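Side-chain contacts in geranyltranstransferase (Staphylococcus aureus, PDB 1RTR), which catalyses the condensation of isopentenyl and geranyl pyrophosphates into farnesyl pyrophosphate, a branch-point precursor in isoprenoid biosynthesis: residues 182-185 with 186-190; 47-50 with 51-55; 165-168 with 169-173; 139-142 with 143-147. All coordinates share one frame; numbering follows the deposited sequence.

Contact 1 of 4, residues 182-185 with 186-190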
loop_
_atom_site.group_PDB
_atom_site.type_symbol
_atom_site.label_atom_id
_atom_site.label_comp_id
_atom_site.label_asym_id
_atom_site.label_seq_id
_atom_site.Cartn_x
_atom_site.Cartn_y
_atom_site.Cartn_z
ATOM N N LEU A 182 14.906 -6.788 2.114
ATOM C CA LEU A 182 15.776 -7.769 2.759
ATOM C C LEU A 182 15.934 -7.459 4.243
ATOM O O LEU A 182 15.791 -8.343 5.091
ATOM C CB LEU A 182 17.135 -7.899 2.047
ATOM C CG LEU A 182 17.029 -8.639 0.710
ATOM C CD1 LEU A 182 18.336 -8.621 -0.029
ATOM C CD2 LEU A 182 16.555 -10.070 0.885
ATOM N N THR A 183 16.196 -6.199 4.554
ATOM C CA THR A 183 16.320 -5.771 5.935
ATOM C C THR A 183 14.996 -5.905 6.678
ATOM O O THR A 183 14.987 -6.183 7.886
ATOM C CB THR A 183 16.849 -4.307 5.986
ATOM O OG1 THR A 183 18.164 -4.277 5.426
ATOM C CG2 THR A 183 17.070 -3.837 7.419
ATOM N N PHE A 184 13.881 -5.674 5.983
ATOM C CA PHE A 184 12.584 -5.934 6.590
ATOM C C PHE A 184 12.470 -7.406 6.995
ATOM O O PHE A 184 12.061 -7.708 8.113
ATOM C CB PHE A 184 11.414 -5.570 5.654
ATOM C CG PHE A 184 10.086 -6.043 6.173
ATOM C CD1 PHE A 184 9.539 -7.236 5.720
ATOM C CD2 PHE A 184 9.434 -5.331 7.173
ATOM C CE1 PHE A 184 8.343 -7.703 6.241
ATOM C CE2 PHE A 184 8.248 -5.785 7.702
ATOM C CZ PHE A 184 7.692 -6.978 7.228
ATOM N N ALA A 185 12.838 -8.311 6.088
ATOM C CA ALA A 185 12.763 -9.751 6.352
ATOM C C ALA A 185 13.451 -10.128 7.650
ATOM O O ALA A 185 12.823 -10.750 8.516
ATOM C CB ALA A 185 13.318 -10.576 5.180
ATOM N N VAL A 186 14.713 -9.732 7.833
ATOM C CA VAL A 186 15.397 -10.179 9.049
ATOM C C VAL A 186 14.971 -9.421 10.297
ATOM O O VAL A 186 14.899 -10.036 11.371
ATOM C CB VAL A 186 16.969 -10.381 8.909
ATOM C CG1 VAL A 186 17.438 -10.277 7.468
ATOM C CG2 VAL A 186 17.789 -9.493 9.887
ATOM N N MET A 187 14.652 -8.123 10.160
ATOM C CA MET A 187 14.312 -7.284 11.317
ATOM C C MET A 187 12.872 -7.474 11.788
ATOM O O MET A 187 12.591 -7.396 12.995
ATOM C CB MET A 187 14.590 -5.791 11.052
ATOM C CG MET A 187 16.060 -5.421 10.806
ATOM S SD MET A 187 17.258 -6.094 12.026
ATOM C CE MET A 187 16.877 -4.997 13.417
ATOM N N SER A 188 11.955 -7.713 10.856
ATOM C CA SER A 188 10.603 -8.122 11.242
ATOM C C SER A 188 10.693 -9.407 12.081
ATOM O O SER A 188 10.033 -9.530 13.124
ATOM C CB SER A 188 9.693 -8.309 10.021
ATOM O OG SER A 188 10.018 -9.505 9.324
ATOM N N ALA A 189 11.554 -10.330 11.656
ATOM C CA ALA A 189 11.775 -11.559 12.422
ATOM C C ALA A 189 12.357 -11.242 13.795
ATOM O O ALA A 189 11.887 -11.740 14.825
ATOM C CB ALA A 189 12.659 -12.547 11.654
ATOM N N ALA A 190 13.362 -10.383 13.824
ATOM C CA ALA A 190 13.979 -10.025 15.092
ATOM C C ALA A 190 12.938 -9.460 16.038
ATOM O O ALA A 190 13.009 -9.676 17.263
ATOM C CB ALA A 190 15.085 -9.034 14.866
#

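Contact 2 of 4, residues 47-50 with 51-55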
loop_
_atom_site.group_PDB
_atom_site.type_symbol
_atom_site.label_atom_id
_atom_site.label_comp_id
_atom_site.label_asym_id
_atom_site.label_seq_id
_atom_site.Cartn_x
_atom_site.Cartn_y
_atom_site.Cartn_z
ATOM N N PRO A 47 10.667 -14.035 1.622
ATOM C CA PRO A 47 9.908 -14.820 2.603
ATOM C C PRO A 47 10.781 -15.835 3.303
ATOM O O PRO A 47 10.710 -15.948 4.527
ATOM C CB PRO A 47 8.831 -15.538 1.760
ATOM C CG PRO A 47 9.194 -15.337 0.345
ATOM C CD PRO A 47 10.030 -14.087 0.295
ATOM N N VAL A 48 11.606 -16.547 2.541
ATOM C CA VAL A 48 12.432 -17.604 3.113
ATOM C C VAL A 48 13.423 -17.043 4.123
ATOM O O VAL A 48 13.578 -17.595 5.223
ATOM C CB VAL A 48 13.117 -18.432 2.020
ATOM C CG1 VAL A 48 14.368 -19.098 2.554
ATOM C CG2 VAL A 48 12.140 -19.499 1.488
ATOM N N LEU A 49 14.068 -15.934 3.758
ATOM C CA LEU A 49 14.937 -15.196 4.669
ATOM C C LEU A 49 14.243 -14.919 5.984
ATOM O O LEU A 49 14.810 -15.193 7.039
ATOM C CB LEU A 49 15.408 -13.882 4.039
ATOM C CG LEU A 49 16.472 -13.076 4.791
ATOM C CD1 LEU A 49 17.667 -13.951 5.183
ATOM C CD2 LEU A 49 16.933 -11.909 3.942
ATOM N N LEU A 50 13.018 -14.394 5.925
ATOM C CA LEU A 50 12.278 -14.030 7.139
ATOM C C LEU A 50 12.008 -15.268 8.003
ATOM O O LEU A 50 12.286 -15.279 9.212
ATOM C CB LEU A 50 10.998 -13.263 6.772
ATOM C CG LEU A 50 9.721 -13.017 7.604
ATOM C CD1 LEU A 50 9.844 -13.111 9.107
ATOM C CD2 LEU A 50 9.124 -11.674 7.226
ATOM N N LEU A 51 11.487 -16.311 7.363
ATOM C CA LEU A 51 11.268 -17.608 8.000
ATOM C C LEU A 51 12.540 -18.165 8.654
ATOM O O LEU A 51 12.537 -18.484 9.855
ATOM C CB LEU A 51 10.692 -18.594 6.974
ATOM C CG LEU A 51 9.161 -18.702 6.777
ATOM C CD1 LEU A 51 8.311 -17.633 7.517
ATOM C CD2 LEU A 51 8.810 -18.763 5.297
ATOM N N LEU A 52 13.634 -18.253 7.892
ATOM C CA LEU A 52 14.902 -18.781 8.434
ATOM C C LEU A 52 15.485 -17.930 9.566
ATOM O O LEU A 52 16.026 -18.480 10.537
ATOM C CB LEU A 52 15.934 -19.027 7.324
ATOM C CG LEU A 52 15.576 -20.181 6.360
ATOM C CD1 LEU A 52 16.396 -20.163 5.100
ATOM C CD2 LEU A 52 15.687 -21.537 7.034
ATOM N N THR A 53 15.357 -16.606 9.473
ATOM C CA THR A 53 15.795 -15.724 10.561
ATOM C C THR A 53 15.089 -16.023 11.895
ATOM O O THR A 53 15.730 -16.034 12.957
ATOM C CB THR A 53 15.619 -14.223 10.173
ATOM O OG1 THR A 53 16.363 -13.934 8.985
ATOM C CG2 THR A 53 16.231 -13.308 11.219
ATOM N N LEU A 54 13.777 -16.240 11.848
ATOM C CA LEU A 54 13.028 -16.636 13.051
ATOM C C LEU A 54 13.540 -17.961 13.637
ATOM O O LEU A 54 13.662 -18.107 14.861
ATOM C CB LEU A 54 11.540 -16.787 12.740
ATOM C CG LEU A 54 10.677 -15.539 12.647
ATOM C CD1 LEU A 54 9.294 -15.925 12.142
ATOM C CD2 LEU A 54 10.609 -14.793 14.002
ATOM N N ASP A 55 13.831 -18.921 12.758
ATOM C CA ASP A 55 14.341 -20.214 13.193
ATOM C C ASP A 55 15.708 -20.104 13.881
ATOM O O ASP A 55 15.931 -20.744 14.907
ATOM C CB ASP A 55 14.394 -21.208 12.029
ATOM C CG ASP A 55 14.631 -22.627 12.504
ATOM O OD1 ASP A 55 15.722 -23.183 12.239
ATOM O OD2 ASP A 55 13.788 -23.254 13.183
#

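Contact 3 of 4, residues 165-168 with 169-173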
loop_
_atom_site.group_PDB
_atom_site.type_symbol
_atom_site.label_atom_id
_atom_site.label_comp_id
_atom_site.label_asym_id
_atom_site.label_seq_id
_atom_site.Cartn_x
_atom_site.Cartn_y
_atom_site.Cartn_z
ATOM N N ILE A 165 26.047 7.503 -13.669
ATOM C CA ILE A 165 25.986 7.914 -12.274
ATOM C C ILE A 165 27.194 7.360 -11.538
ATOM O O ILE A 165 27.744 6.342 -11.948
ATOM C CB ILE A 165 24.664 7.425 -11.641
ATOM C CG1 ILE A 165 24.410 5.947 -11.970
ATOM C CG2 ILE A 165 23.497 8.267 -12.150
ATOM C CD1 ILE A 165 23.575 5.215 -10.946
ATOM N N ASP A 166 27.605 8.031 -10.464
ATOM C CA ASP A 166 28.701 7.555 -9.623
ATOM C C ASP A 166 28.305 6.411 -8.661
ATOM O O ASP A 166 27.145 5.999 -8.603
ATOM C CB ASP A 166 29.371 8.722 -8.879
ATOM C CG ASP A 166 28.437 9.442 -7.919
ATOM O OD1 ASP A 166 27.574 8.799 -7.297
ATOM O OD2 ASP A 166 28.520 10.667 -7.690
ATOM N N LEU A 167 29.277 5.906 -7.907
ATOM C CA LEU A 167 29.071 4.731 -7.068
ATOM C C LEU A 167 28.196 4.972 -5.831
ATOM O O LEU A 167 27.519 4.049 -5.377
ATOM C CB LEU A 167 30.420 4.109 -6.665
ATOM C CG LEU A 167 30.400 2.751 -5.954
ATOM C CD1 LEU A 167 29.892 1.656 -6.889
ATOM C CD2 LEU A 167 31.768 2.403 -5.404
ATOM N N GLU A 168 28.209 6.184 -5.276
ATOM C CA GLU A 168 27.324 6.459 -4.143
ATOM C C GLU A 168 25.854 6.441 -4.569
ATOM O O GLU A 168 25.008 5.972 -3.822
ATOM C CB GLU A 168 27.664 7.750 -3.381
ATOM C CG GLU A 168 28.665 8.656 -4.050
ATOM C CD GLU A 168 29.425 9.523 -3.058
ATOM O OE1 GLU A 168 28.909 10.619 -2.715
ATOM O OE2 GLU A 168 30.538 9.116 -2.638
ATOM N N THR A 169 25.579 6.933 -5.775
ATOM C CA THR A 169 24.251 6.891 -6.369
ATOM C C THR A 169 23.795 5.451 -6.636
ATOM O O THR A 169 22.699 5.060 -6.221
ATOM C CB THR A 169 24.211 7.747 -7.670
ATOM O OG1 THR A 169 24.537 9.102 -7.349
ATOM C CG2 THR A 169 22.775 7.849 -8.243
ATOM N N LEU A 170 24.638 4.691 -7.335
ATOM C CA LEU A 170 24.410 3.268 -7.597
ATOM C C LEU A 170 24.088 2.476 -6.319
ATOM O O LEU A 170 23.178 1.644 -6.300
ATOM C CB LEU A 170 25.636 2.658 -8.273
ATOM C CG LEU A 170 25.495 1.559 -9.330
ATOM C CD1 LEU A 170 26.076 0.280 -8.805
ATOM C CD2 LEU A 170 24.059 1.333 -9.824
ATOM N N GLU A 171 24.838 2.745 -5.258
ATOM C CA GLU A 171 24.632 2.052 -4.001
ATOM C C GLU A 171 23.363 2.508 -3.297
ATOM O O GLU A 171 22.667 1.682 -2.697
ATOM C CB GLU A 171 25.838 2.217 -3.090
ATOM C CG GLU A 171 27.009 1.347 -3.505
ATOM C CD GLU A 171 28.243 1.655 -2.695
ATOM O OE1 GLU A 171 28.518 2.858 -2.450
ATOM O OE2 GLU A 171 28.929 0.696 -2.295
ATOM N N MET A 172 23.079 3.810 -3.376
ATOM C CA MET A 172 21.826 4.372 -2.892
ATOM C C MET A 172 20.628 3.673 -3.555
ATOM O O MET A 172 19.677 3.295 -2.868
ATOM C CB MET A 172 21.773 5.890 -3.117
ATOM C CG MET A 172 20.557 6.611 -2.512
ATOM S SD MET A 172 20.391 6.353 -0.712
ATOM C CE MET A 172 21.449 7.719 -0.111
ATOM N N ILE A 173 20.694 3.473 -4.872
ATOM C CA ILE A 173 19.614 2.807 -5.590
ATOM C C ILE A 173 19.397 1.389 -5.074
ATOM O O ILE A 173 18.264 1.011 -4.798
ATOM C CB ILE A 173 19.850 2.799 -7.116
ATOM C CG1 ILE A 173 19.756 4.208 -7.690
ATOM C CG2 ILE A 173 18.866 1.878 -7.828
ATOM C CD1 ILE A 173 20.407 4.342 -9.054
HETATM O O HOH W 1 25.807 10.173 -9.699
#

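Contact 4 of 4, residues 139-142 with 143-147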
loop_
_atom_site.group_PDB
_atom_site.type_symbol
_atom_site.label_atom_id
_atom_site.label_comp_id
_atom_site.label_asym_id
_atom_site.label_seq_id
_atom_site.Cartn_x
_atom_site.Cartn_y
_atom_site.Cartn_z
ATOM N N GLN A 139 4.778 -0.936 10.570
ATOM C CA GLN A 139 5.587 0.272 10.529
ATOM C C GLN A 139 6.828 0.045 9.697
ATOM O O GLN A 139 7.141 0.838 8.809
ATOM C CB GLN A 139 5.992 0.695 11.939
ATOM C CG GLN A 139 6.145 2.191 12.097
ATOM C CD GLN A 139 6.410 2.597 13.534
ATOM O OE1 GLN A 139 6.963 3.671 13.777
ATOM N NE2 GLN A 139 6.022 1.741 14.496
ATOM N N ARG A 140 7.516 -1.054 9.972
ATOM C CA ARG A 140 8.740 -1.383 9.268
ATOM C C ARG A 140 8.503 -1.682 7.792
ATOM O O ARG A 140 9.267 -1.234 6.929
ATOM C CB ARG A 140 9.445 -2.537 9.969
ATOM C CG ARG A 140 10.879 -2.733 9.550
ATOM C CD ARG A 140 11.527 -3.954 10.167
ATOM N NE ARG A 140 11.724 -3.801 11.608
ATOM C CZ ARG A 140 12.718 -3.114 12.157
ATOM N NH1 ARG A 140 12.810 -3.040 13.476
ATOM N NH2 ARG A 140 13.624 -2.515 11.382
ATOM N N LEU A 141 7.448 -2.426 7.486
ATOM C CA LEU A 141 7.107 -2.680 6.090
ATOM C C LEU A 141 6.814 -1.377 5.321
ATOM O O LEU A 141 7.250 -1.212 4.185
ATOM C CB LEU A 141 5.932 -3.664 5.982
ATOM C CG LEU A 141 5.670 -4.319 4.619
ATOM C CD1 LEU A 141 6.964 -4.827 3.976
ATOM C CD2 LEU A 141 4.645 -5.444 4.740
ATOM N N SER A 142 6.082 -0.459 5.938
ATOM C CA SER A 142 5.683 0.756 5.236
ATOM C C SER A 142 6.868 1.686 4.957
ATOM O O SER A 142 6.934 2.291 3.882
ATOM C CB SER A 142 4.567 1.487 5.982
ATOM O OG SER A 142 4.999 1.888 7.270
ATOM N N ILE A 143 7.787 1.800 5.919
ATOM C CA ILE A 143 9.052 2.509 5.708
ATOM C C ILE A 143 9.945 1.799 4.672
ATOM O O ILE A 143 10.526 2.449 3.812
ATOM C CB ILE A 143 9.826 2.726 7.057
ATOM C CG1 ILE A 143 9.042 3.639 8.016
ATOM C CG2 ILE A 143 11.200 3.337 6.812
ATOM C CD1 ILE A 143 9.502 3.525 9.477
ATOM N N ALA A 144 10.053 0.475 4.754
ATOM C CA ALA A 144 10.876 -0.284 3.806
ATOM C C ALA A 144 10.389 -0.138 2.361
ATOM O O ALA A 144 11.202 -0.137 1.420
ATOM C CB ALA A 144 10.943 -1.771 4.200
ATOM N N SER A 145 9.072 -0.013 2.191
ATOM C CA SER A 145 8.451 -0.076 0.877
ATOM C C SER A 145 8.212 1.305 0.285
ATOM O O SER A 145 8.077 1.447 -0.920
ATOM C CB SER A 145 7.124 -0.852 0.941
ATOM O OG SER A 145 7.301 -2.173 1.460
ATOM N N GLY A 146 8.179 2.328 1.131
ATOM C CA GLY A 146 7.719 3.628 0.700
ATOM C C GLY A 146 8.717 4.525 0.004
ATOM O O GLY A 146 9.721 4.070 -0.558
ATOM N N HIS A 147 8.436 5.821 0.059
ATOM C CA HIS A 147 9.201 6.800 -0.696
ATOM C C HIS A 147 10.679 6.850 -0.320
ATOM O O HIS A 147 11.493 7.174 -1.167
ATOM C CB HIS A 147 8.541 8.180 -0.673
ATOM C CG HIS A 147 8.596 8.864 0.653
ATOM N ND1 HIS A 147 9.257 10.055 0.842
ATOM C CD2 HIS A 147 8.053 8.541 1.848
ATOM C CE1 HIS A 147 9.126 10.435 2.100
ATOM N NE2 HIS A 147 8.403 9.530 2.733
#

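Contact 1 of 4, residues 182-185 with 186-190
The phenyl ring of Phe184 lies over the CB of Ser188, one helical turn further on. This CB sits 3.9 Å from the centroid of the Phe184 ring and 20° off the normal, a CH-pi contact made over the face but shifted toward the rim, with Phe184 CZ 3.7 Å from Ser188 CB. CG of Phe184 stands opposite the backbone nitrogen (chi1 170°), a rotation that swings the ring forward along the helix. The same pair is joined in the backbone, where Ser188 N donates to Phe184 O at 2.7 Å. Ser188 OG has two carbonyl oxygens within reach, Phe184 O at 3.0 Å and Ala185 O at 3.2 Å, and one proton to offer.

Helix 179-193 belongs to the all-helical isoprenoid synthase fold. Here its residues face helices on several sides: Ala185 meets Leu71 of helix 65-83, whereas Val186 rests on Leu203 of helix 197-227.

Toward this last helix Thr183 and Met187 extend together from the backbone, with Thr183 CG2 3.9 Å from Met187 CG. The hydroxyl of Thr183 is engaged elsewhere, hydrogen-bonded with Ser207 OG and Gly179 O.

Contact 2 of 4, residues 47-50 with 51-55
Val48 and Leu52 leave the helix in a common direction, their methyls meeting closely at 3.4 Å between Val48 CG1 and Leu52 CD1. Two residues further along, on a different face of the helix, Leu50 and Leu54 pair more loosely, with Leu50 CD1 4.2 Å from Leu54 CD1. Leu51 turns back along its own helix, bringing Leu51 CD2 to 3.5 Å from Pro47 O.

The polar element of the first shell is Thr53. Thr53 OG1 donates to Leu49 O at 2.8 Å and Thr53 N donates to the same oxygen at 2.9 Å, the two donors arriving from opposite faces of the carbonyl plane. The hydroxyl comes from well above that plane, 41° out of it. It reaches there because OG1 is placed beside the backbone N (chi1 -58°), folded back toward the preceding turn. A buried hydroxyl is thereby satisfied within its own helix, and its rotation is probably fixed by the bond.

Backbone bonds hold the side chains in step: Leu52 N to Val48 O is 2.7 Å, and Leu54 N to Leu50 O is 3.2 Å. Beyond them, four helices press on the segment. Met6 and Leu9 of helix 6-18 meet Val48 and Leu52 respectively, Ala68 of helix 65-83 touches Leu51, Leu182 of helix 179-193 touches Leu49, and Ile284 of helix 279-289 touches Leu52. The result is a leucine-rich buried helix, with apolar i, i+4 pairs and a threonine bonded back to its own backbone, packed among neighbouring helices as expected of the all-alpha isoprenoid synthase fold.

Contact 3 of 4, residues 165-168 with 169-173
Helix 167-177 begins with an N-cap, in which the carboxylate of Asp166 receives the backbone N-H of Thr169. Asp166 OD1 lies 3.1 Å from Thr169 N, and the donor stands almost in line with the CG-OD1 bond, its N-H aimed at the oxygen with an angle of 162°. The first torsion of Asp166 (chi1 63°) tucks CG in over the main chain and curls the carboxylate over the first turn, where the positive end of the helix dipole would probably favour its negative charge.

The reverse link is made through a water. It accepts from Asp166 N at 2.9 Å and is hydrogen-bonded to Thr169 OG1 at 2.9 Å, so Asp166 and Thr169 are linked a second time, through the water.

Across the same turn runs a hydrophobic staple: Ile165, just before the cap, meets Leu170, with Ile165 CD1 4.1 Å from Leu170 CD2. Ile165 CD1 also lies 3.8 Å from Ile173 CD1, further along the helix, while the side chain of Ile165 runs roughly perpendicular to that of Thr169.

On another side of the helix Leu167 and Glu171 make a looser contact, Leu167 CG standing 4.0 Å from Glu171 OE1. Tyr245 of helix 245-270 packs against both of these residues and against Leu170, whereas Met172 touches Val25 of the second subunit.

Contact 4 of 4, residues 139-142 with 143-147
Ser145 grips the carbonyl oxygen of Leu141 twice. Ser145 OG donates to Leu141 O at 2.9 Å, and Ser145 N donates at 3.0 Å to the same Leu141 O, from the opposite face of the carbonyl plane. The hydroxyl is rotated to the far side of CB from the carbonyl carbon of Ser145 (chi1 -57°), which brings it within range of Leu141.

A second shared acceptor lies at Gln139 O. Ile143 N reaches Gln139 O at 3.1 Å in the ordinary helical way, while Ser142 OG donates at 2.8 Å to Gln139 O. These two donors come from the same face of the plane, and the hydroxyl approaches strongly bent, with a C=O...donor angle of 116°. Where the helix ends, Gly146 N gives only a weak bond to Ser142 O, in keeping with a backbone that leaves helical geometry at Gly146.

Around these bonds the packing is small-scale. Leu141 CD1 lies beside the hydroxyl, 3.7 Å from Ser145 OG, and Ile143 folds alongside its own helix with Ile143 CD1 3.6 Å from Gln139 O. Further out, the guanidinium of Arg140 forms a salt bridge with Asp191 OD2. The second subunit reaches another flank, where its Glu121 packs on Ser142 and Ile143 and its Thr117 on Ser145.

The two serine hydroxyls, buried between helices and against the other subunit, thus spend their protons on carbonyls of their own helix, Ser145 on Leu141 O and Ser142 on Gln139 O, an economy that satisfies small polar side chains locally at a buried helix end.

Overall arrangement
Along the chain the order is contact 2, contact 4, contact 3 and contact 1, on helices 45-56, 131-145, 167-177 and 179-193. Contact 1 stands between two of the others: its centre is about 8 Å from that of contact 2 and 12 Å from that of contact 4, and it touches both, whereas contacts 2 and 4 do not meet. Contact 3, on the preceding helix, lies apart, its centre about 24 Å from that of contact 1 and, across the chain's centre, 29 Å from that of contact 2. Within the all-helical fold, contacts 2, 1 and 4 thus form a touching row of helices that leads from helix 45-56 through helix 179-193 to helix 131-145 and the subunit interface.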